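Local coordinates for fatty acid synthase 1, isoform A (Drosophila melanogaster, PDB 6FN6) that carries out the dehydratase, enoylreductase and ketoreductase steps of fatty acid synthesis in its modifying region, the part of the multienzyme present here, at the interface of chains A and B. Sequence-based numbering; all coordinates share one arbitrary frame. Chains: chain A/B, Fatty acid synthase 1, isoform A.

The interface of chains A and B. Residues chain A 820-823, 826; chain B 195, 813-814, 817-818.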
# COMPACT_ATOMS: atom_id res chain seq x y z
N LEU A 820 1.38 -0.29 -0.32
CA LEU A 820 0.45 0.34 -1.25
C LEU A 820 -0.56 1.20 -0.50
O LEU A 820 -1.30 0.70 0.34
CB LEU A 820 -0.28 -0.71 -2.08
CG LEU A 820 -1.32 -0.18 -3.07
CD1 LEU A 820 -0.63 0.57 -4.20
CD2 LEU A 820 -2.17 -1.32 -3.61
N GLY A 821 -0.58 2.49 -0.81
CA GLY A 821 -1.54 3.40 -0.22
C GLY A 821 -2.95 3.01 -0.60
O GLY A 821 -3.31 3.01 -1.78
N MET A 822 -3.76 2.68 0.40
CA MET A 822 -5.10 2.16 0.15
C MET A 822 -6.14 3.25 -0.14
O MET A 822 -7.32 2.96 -0.31
CB MET A 822 -5.56 1.32 1.35
CG MET A 822 -4.80 0.02 1.49
SD MET A 822 -5.29 -0.98 2.92
CE MET A 822 -6.96 -1.42 2.45
N SER A 823 -5.70 4.51 -0.20
CA SER A 823 -6.60 5.60 -0.54
C SER A 823 -7.14 5.42 -1.96
O SER A 823 -8.26 5.82 -2.27
CB SER A 823 -5.89 6.96 -0.42
OG SER A 823 -4.91 7.12 -1.43
N LEU A 826 -10.60 4.09 -2.51
CA LEU A 826 -11.77 4.95 -2.29
C LEU A 826 -12.47 5.23 -3.61
O LEU A 826 -13.67 5.52 -3.63
CB LEU A 826 -11.37 6.26 -1.62
CG LEU A 826 -11.09 6.21 -0.12
CD1 LEU A 826 -10.41 7.48 0.36
CD2 LEU A 826 -12.39 5.98 0.64
N ARG B 195 -3.16 15.19 3.89
CA ARG B 195 -1.92 14.64 3.34
C ARG B 195 -1.29 15.57 2.32
O ARG B 195 -1.96 16.40 1.71
CB ARG B 195 -2.19 13.27 2.70
CG ARG B 195 -2.11 12.10 3.66
CD ARG B 195 -2.45 10.78 2.97
NE ARG B 195 -3.89 10.57 2.88
CZ ARG B 195 -4.57 10.39 1.75
NH1 ARG B 195 -3.96 10.40 0.57
NH2 ARG B 195 -5.88 10.21 1.80
N ASP B 813 -9.27 2.20 6.81
CA ASP B 813 -7.97 2.07 6.17
C ASP B 813 -7.92 2.80 4.83
O ASP B 813 -6.87 3.29 4.41
CB ASP B 813 -7.62 0.59 5.97
CG ASP B 813 -7.39 -0.13 7.28
OD1 ASP B 813 -6.27 -0.01 7.84
OD2 ASP B 813 -8.31 -0.82 7.76
N LEU B 814 -9.07 2.87 4.16
CA LEU B 814 -9.18 3.59 2.90
C LEU B 814 -9.01 5.10 3.11
O LEU B 814 -8.23 5.75 2.42
CB LEU B 814 -10.52 3.30 2.24
CG LEU B 814 -10.53 2.15 1.24
CD1 LEU B 814 -9.94 0.89 1.85
CD2 LEU B 814 -11.95 1.88 0.75
N ASN B 817 -5.65 5.93 4.41
CA ASN B 817 -4.62 5.58 3.43
C ASN B 817 -3.62 4.59 4.02
O ASN B 817 -2.41 4.73 3.84
CB ASN B 817 -3.90 6.84 2.93
CG ASN B 817 -2.94 6.55 1.79
OD1 ASN B 817 -3.27 5.83 0.84
ND2 ASN B 817 -1.74 7.11 1.86
N SER B 818 -4.13 3.60 4.75
CA SER B 818 -3.27 2.60 5.37
C SER B 818 -2.45 1.89 4.30
O SER B 818 -2.90 1.75 3.16
CB SER B 818 -4.10 1.58 6.15
OG SER B 818 -4.84 2.20 7.19
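B:Asn817 reaches across to the first turn of the 3-10 helix 822-827 of chain A, where its amide oxygen OD1 takes the backbone N-H of A:Ser823 (N to OD1 3.0 Å). That N-H arrives in the plane of the amide, on a lone pair, and the bond is fairly straight (152° at H). The same OD1 also receives a weak bond from the hydroxyl OG of A:Ser823, secondary to the one from its backbone N-H. With CG anti to its own backbone N (chi1 -173°), B:Asn817 turns its amide toward the helix start. An alanine here would probably leave the A:Ser823 N-H without its mate across the interface and open a gap beside the serine CB.

One residue on, B:Ser818 O accepts the N-H of A:Met822 (N to O 3.0 Å). Together the two bonds cap adjacent N-H groups at the helix start. From there the A:Met822 side chain runs parallel to B:Asp813 and bends at its last torsion (chi3 67°); its methyl CE meets B:Leu814 CD1 at 3.8 Å, the two side chains roughly perpendicular. B:Leu814 and A:Leu826 pack antiparallel, CB against CD2 at 3.6 Å.

This patch of the two-fold interface joins the enoylreductase parts of the two chains, with B:Arg195 coming from the dehydratase part of chain B; its centre is about 36 Å from the predicted dehydratase residue A:His24. B:Asn817 CB lies over one face of the B:Arg195 guanidinium, toward its rim, while NH2 of that arginine approaches A:Ser823 CB at 3.9 Å. At the other end B:Ser818 OG gives a 2.7 Å hydrogen bond to B:Asp813 OD1, on the anti side of the carboxylate.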